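Local coordinates for enoyl-[acyl-carrier-protein] reductase [FMN] (Thermotoga maritima, PDB 5GVJ) that probably reduces the enoyl-acyl-carrier-protein double bond in fatty acid synthesis, using NADH and a bound FMN, at residues 232-237 with 275-280; 198-203 with 285-290. The protein carries 1 engineered substitution. All blocks are in the same frame, centred on the assembly; numbering follows the deposited sequence.

Contact 1: residues 232-237 with 275-280; sequences RVLRTP and FAVGQS. Engineered in segment 275-280: A276 (natural residue Met).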
loop_
_atom_site.group_PDB
_atom_site.type_symbol
_atom_site.label_atom_id
_atom_site.label_comp_id
_atom_site.label_asym_id
_atom_site.label_seq_id
_atom_site.Cartn_x
_atom_site.Cartn_y
_atom_site.Cartn_z
ATOM N N ARG A 232 9.802 -6.025 -10.012
ATOM C CA ARG A 232 10.113 -4.630 -9.726
ATOM C C ARG A 232 11.615 -4.473 -9.537
ATOM O O ARG A 232 12.214 -5.144 -8.689
ATOM C CB ARG A 232 9.376 -4.128 -8.486
ATOM C CG ARG A 232 9.660 -2.657 -8.166
ATOM C CD ARG A 232 8.818 -2.174 -7.000
ATOM N NE ARG A 232 7.390 -2.387 -7.234
ATOM C CZ ARG A 232 6.611 -1.549 -7.910
ATOM N NH1 ARG A 232 7.123 -0.438 -8.426
ATOM N NH2 ARG A 232 5.319 -1.829 -8.078
ATOM N N VAL A 233 12.216 -3.578 -10.323
ATOM C CA VAL A 233 13.640 -3.295 -10.242
ATOM C C VAL A 233 13.867 -1.791 -10.338
ATOM O O VAL A 233 13.007 -1.028 -10.785
ATOM C CB VAL A 233 14.452 -4.018 -11.344
ATOM C CG1 VAL A 233 14.375 -5.532 -11.174
ATOM C CG2 VAL A 233 13.978 -3.596 -12.727
ATOM N N LEU A 234 15.056 -1.383 -9.913
ATOM C CA LEU A 234 15.483 0.006 -10.014
ATOM C C LEU A 234 15.500 0.458 -11.472
ATOM O O LEU A 234 15.730 -0.339 -12.386
ATOM C CB LEU A 234 16.873 0.146 -9.385
ATOM C CG LEU A 234 17.115 1.124 -8.233
ATOM C CD1 LEU A 234 15.843 1.419 -7.473
ATOM C CD2 LEU A 234 18.157 0.555 -7.295
ATOM N N ARG A 235 15.237 1.752 -11.692
ATOM C CA ARG A 235 15.222 2.321 -13.039
ATOM C C ARG A 235 16.634 2.464 -13.604
ATOM O O ARG A 235 17.134 3.580 -13.772
ATOM C CB ARG A 235 14.514 3.682 -13.045
ATOM C CG ARG A 235 13.006 3.575 -12.894
ATOM C CD ARG A 235 12.289 4.913 -13.107
ATOM N NE ARG A 235 10.869 4.792 -12.785
ATOM C CZ ARG A 235 9.902 4.693 -13.692
ATOM N NH1 ARG A 235 10.200 4.701 -14.983
ATOM N NH2 ARG A 235 8.637 4.576 -13.306
ATOM N N THR A 236 17.265 1.347 -13.915
ATOM C CA THR A 236 18.644 1.208 -14.357
ATOM C C THR A 236 18.702 1.076 -15.879
ATOM O O THR A 236 17.681 0.832 -16.528
ATOM C CB THR A 236 19.268 -0.023 -13.672
ATOM O OG1 THR A 236 20.674 0.164 -13.492
ATOM C CG2 THR A 236 19.041 -1.263 -14.489
ATOM N N PRO A 237 19.877 1.272 -16.501
ATOM C CA PRO A 237 19.960 1.068 -17.960
ATOM C C PRO A 237 19.487 -0.302 -18.414
ATOM O O PRO A 237 18.814 -0.413 -19.444
ATOM C CB PRO A 237 21.454 1.267 -18.253
ATOM C CG PRO A 237 21.916 2.183 -17.196
ATOM C CD PRO A 237 21.129 1.833 -15.961
ATOM N N PHE A 275 18.411 -4.787 -10.483
ATOM C CA PHE A 275 18.463 -4.329 -9.097
ATOM C C PHE A 275 17.062 -4.448 -8.505
ATOM O O PHE A 275 16.289 -3.491 -8.488
ATOM C CB PHE A 275 19.022 -2.913 -9.030
ATOM C CG PHE A 275 20.492 -2.847 -9.338
ATOM C CD1 PHE A 275 20.942 -2.858 -10.650
ATOM C CD2 PHE A 275 21.424 -2.810 -8.313
ATOM C CE1 PHE A 275 22.303 -2.814 -10.937
ATOM C CE2 PHE A 275 22.786 -2.763 -8.593
ATOM C CZ PHE A 275 23.220 -2.767 -9.905
ATOM N N ALA A 276 16.746 -5.649 -8.015
ATOM C CA ALA A 276 15.425 -5.987 -7.474
ATOM C C ALA A 276 15.262 -5.333 -6.109
ATOM O O ALA A 276 15.602 -5.907 -5.073
ATOM C CB ALA A 276 15.264 -7.500 -7.372
ATOM N N VAL A 277 14.746 -4.108 -6.102
ATOM C CA VAL A 277 14.499 -3.392 -4.859
ATOM C C VAL A 277 13.095 -2.801 -4.924
ATOM O O VAL A 277 12.582 -2.481 -6.002
ATOM C CB VAL A 277 15.567 -2.296 -4.578
ATOM C CG1 VAL A 277 16.896 -2.616 -5.270
ATOM C CG2 VAL A 277 15.078 -0.930 -4.947
ATOM N N GLY A 278 12.463 -2.688 -3.754
ATOM C CA GLY A 278 11.091 -2.239 -3.669
ATOM C C GLY A 278 10.984 -0.736 -3.535
ATOM O O GLY A 278 11.976 -0.015 -3.429
ATOM N N GLN A 279 9.733 -0.262 -3.539
ATOM C CA GLN A 279 9.492 1.167 -3.421
ATOM C C GLN A 279 9.959 1.704 -2.081
ATOM O O GLN A 279 10.219 2.907 -1.964
ATOM C CB GLN A 279 7.993 1.472 -3.635
ATOM C CG GLN A 279 7.524 1.199 -5.064
ATOM C CD GLN A 279 6.074 1.601 -5.295
ATOM O OE1 GLN A 279 5.383 2.020 -4.370
ATOM N NE2 GLN A 279 5.610 1.475 -6.540
ATOM N N SER A 280 10.105 0.839 -1.073
ATOM C CA SER A 280 10.610 1.330 0.204
ATOM C C SER A 280 12.044 1.838 0.119
ATOM O O SER A 280 12.520 2.426 1.092
ATOM C CB SER A 280 10.527 0.246 1.284
ATOM O OG SER A 280 11.476 -0.764 1.044
HETATM O O HOH W 1 17.524 -2.690 -12.191
#
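The amide of Q279 lies over one face of the R232 guanidinium, offset toward its rim, with CD 3.9 Å above the plane and the planes 77° apart. NE2 of Q279 and NH1 of R232, both donors, do not bond; E149 and T151 of the second subunit hold the amide, while NH1 binds T220 OG1 and NH2 binds M141 O. R232 CG lies 3.6 Å from V277 O, a buried carbonyl with no polar partner. An alanine in place of R232 would probably leave T220 OG1 and M141 O without these donors and the amide without its flat neighbour. The side chains of F275 and T236 cross at about a right angle, T236 OG1 4.2 Å from F275 CD1, and water 1, in plane at the ring edge, links F275 N to L234 O. L234 N donates to F275 O at 2.8 Å. Forked L234 covers two neighbours, its CB meeting F275 CB and its CD1 reaching V277 CG2 at 3.5 Å. Engineered A276 sets its CB 4.4 Å from V233 CG1. Strand 231-234, central in its antiparallel sheet, lies against the loop to S280, an FMN-binding residue, with Y208 of helix 206-214 and A264 of helix 260-265 against F275.

Contact 2: residues 198-203 with 285-290; sequences ASVESD and DEIKPV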
loop_
_atom_site.group_PDB
_atom_site.type_symbol
_atom_site.label_atom_id
_atom_site.label_comp_id
_atom_site.label_asym_id
_atom_site.label_seq_id
_atom_site.Cartn_x
_atom_site.Cartn_y
_atom_site.Cartn_z
ATOM N N ALA A 198 20.021 -2.989 2.678
ATOM C CA ALA A 198 20.708 -1.719 2.921
ATOM C C ALA A 198 21.253 -1.644 4.353
ATOM O O ALA A 198 20.969 -0.719 5.113
ATOM C CB ALA A 198 19.771 -0.553 2.635
ATOM N N SER A 199 22.087 -2.620 4.710
ATOM C CA SER A 199 22.655 -2.650 6.050
ATOM C C SER A 199 24.159 -2.886 5.985
ATOM O O SER A 199 24.691 -3.375 4.984
ATOM C CB SER A 199 22.015 -3.737 6.912
ATOM O OG SER A 199 22.448 -5.016 6.476
ATOM N N VAL A 200 24.837 -2.555 7.088
ATOM C CA VAL A 200 26.293 -2.726 7.127
ATOM C C VAL A 200 26.658 -4.196 6.954
ATOM O O VAL A 200 27.615 -4.535 6.244
ATOM C CB VAL A 200 26.877 -2.148 8.433
ATOM C CG1 VAL A 200 28.392 -2.405 8.514
ATOM C CG2 VAL A 200 26.616 -0.661 8.530
ATOM N N GLU A 201 25.876 -5.093 7.562
ATOM C CA GLU A 201 26.175 -6.519 7.534
ATOM C C GLU A 201 25.688 -7.202 6.266
ATOM O O GLU A 201 25.964 -8.394 6.076
ATOM C CB GLU A 201 25.564 -7.205 8.763
ATOM C CG GLU A 201 26.207 -6.793 10.103
ATOM C CD GLU A 201 25.723 -5.442 10.627
ATOM O OE1 GLU A 201 24.781 -4.860 10.030
ATOM O OE2 GLU A 201 26.282 -4.959 11.643
ATOM N N SER A 202 24.957 -6.496 5.408
ATOM C CA SER A 202 24.594 -7.059 4.116
ATOM C C SER A 202 25.820 -7.133 3.223
ATOM O O SER A 202 26.650 -6.224 3.225
ATOM C CB SER A 202 23.508 -6.212 3.451
ATOM O OG SER A 202 23.479 -6.417 2.047
ATOM N N ASP A 203 25.947 -8.228 2.471
ATOM C CA ASP A 203 27.101 -8.440 1.607
ATOM C C ASP A 203 26.802 -8.173 0.135
ATOM O O ASP A 203 27.582 -8.574 -0.733
ATOM C CB ASP A 203 27.666 -9.851 1.792
ATOM C CG ASP A 203 28.618 -9.939 2.974
ATOM O OD1 ASP A 203 29.011 -8.880 3.498
ATOM O OD2 ASP A 203 28.997 -11.064 3.365
ATOM N N ASP A 285 17.568 6.296 3.525
ATOM C CA ASP A 285 18.509 7.358 3.214
ATOM C C ASP A 285 19.908 7.097 3.729
ATOM O O ASP A 285 20.784 7.957 3.558
ATOM C CB ASP A 285 18.007 8.687 3.772
ATOM C CG ASP A 285 16.694 9.077 3.166
ATOM O OD1 ASP A 285 16.618 9.134 1.918
ATOM O OD2 ASP A 285 15.733 9.264 3.932
ATOM N N GLU A 286 20.152 5.950 4.349
ATOM C CA GLU A 286 21.511 5.639 4.769
ATOM C C GLU A 286 21.601 4.162 5.107
ATOM O O GLU A 286 20.600 3.509 5.424
ATOM C CB GLU A 286 21.958 6.497 5.956
ATOM C CG GLU A 286 21.091 6.388 7.177
ATOM C CD GLU A 286 21.658 7.161 8.354
ATOM O OE1 GLU A 286 22.846 6.960 8.680
ATOM O OE2 GLU A 286 20.924 7.978 8.945
ATOM N N ILE A 287 22.817 3.644 5.009
ATOM C CA ILE A 287 23.103 2.257 5.359
ATOM C C ILE A 287 23.325 2.185 6.864
ATOM O O ILE A 287 24.185 2.885 7.411
ATOM C CB ILE A 287 24.322 1.738 4.587
ATOM C CG1 ILE A 287 24.124 1.925 3.080
ATOM C CG2 ILE A 287 24.598 0.286 4.929
ATOM C CD1 ILE A 287 22.863 1.273 2.524
ATOM N N LYS A 288 22.539 1.350 7.541
ATOM C CA LYS A 288 22.635 1.247 8.984
ATOM C C LYS A 288 23.092 -0.145 9.413
ATOM O O LYS A 288 22.862 -1.131 8.707
ATOM C CB LYS A 288 21.290 1.518 9.669
ATOM C CG LYS A 288 20.699 2.907 9.507
ATOM C CD LYS A 288 19.354 2.911 10.254
ATOM C CE LYS A 288 18.535 4.158 10.002
ATOM N NZ LYS A 288 17.264 4.092 10.782
ATOM N N PRO A 289 23.712 -0.258 10.582
ATOM C CA PRO A 289 23.890 -1.577 11.189
ATOM C C PRO A 289 22.546 -2.241 11.427
ATOM O O PRO A 289 21.552 -1.583 11.737
ATOM C CB PRO A 289 24.589 -1.266 12.517
ATOM C CG PRO A 289 25.243 0.057 12.303
ATOM C CD PRO A 289 24.279 0.811 11.421
ATOM N N VAL A 290 22.539 -3.567 11.281
ATOM C CA VAL A 290 21.348 -4.367 11.561
ATOM C C VAL A 290 20.817 -4.076 12.957
ATOM O O VAL A 290 19.608 -3.904 13.152
ATOM C CB VAL A 290 21.668 -5.862 11.360
ATOM C CG1 VAL A 290 20.655 -6.756 12.093
ATOM C CG2 VAL A 290 21.682 -6.181 9.868
#
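E201 reaches across to V290, its OE1 accepting the V290 N-H at 2.9 Å and 168°, on the syn side of the carboxylate but 34° out of its plane. The chain folds back, a chi2 of 79° swinging CD round, and OE1 also lies 3.4 Å from V290 CG2. A glutamate suits this place, since V290 opens helix 290-309 and no preceding helical turn uses its N-H; the helix dipole would also favour the negative charge. Beside it V200 N donates to K288 O at 2.9 Å, from well above the carbonyl plane, and S199 CA touches the same oxygen. S199 and K288 are paired in a single beta bridge, not extended into a sheet. In this TIM-barrel fold the bridge joins the loop after helix 193-197, which follows the last barrel strand 189-191, to the start of the C-terminal helix. Apolar branches flank it: I287 sets CD1 3.6 Å from A198 CB and CG2 against the S199 carbonyl carbon, while V200 CG2 packs on the P289 ring at CD, 4.0 Å away. A type I turn from S199 to S202 brings E201 round to face V290, and S199 OG, bound to F196 O, adds a weak bond from S202 N. Farther out, K209 NZ binds the carbonyls of S199 and S202, R195 ties A198 O to E286 O, and K288 NZ pairs with D296.

Contact 1 is buried and contact 2 only partly so, with V200, E286 and P289 at the surface. Their centres are about 17 Å apart, and contact 1 is nested within the chain loop that contact 2 closes. Both use the long connection between helices 260-265 and 290-309: residues 275-280 lie against strand 231-234 of the antiparallel sheet, residues 285-290 against the loop after helix 193-197. Helix 206-214 touches both contacts. In the buried contact, one direct backbone bond is joined by a water bridge, apolar branches and a guanidinium bonded within its own chain, beside an amide bonded to the second subunit. Contact 2, which no other chain of the assembly touches, instead adds a carboxylate at a helix start.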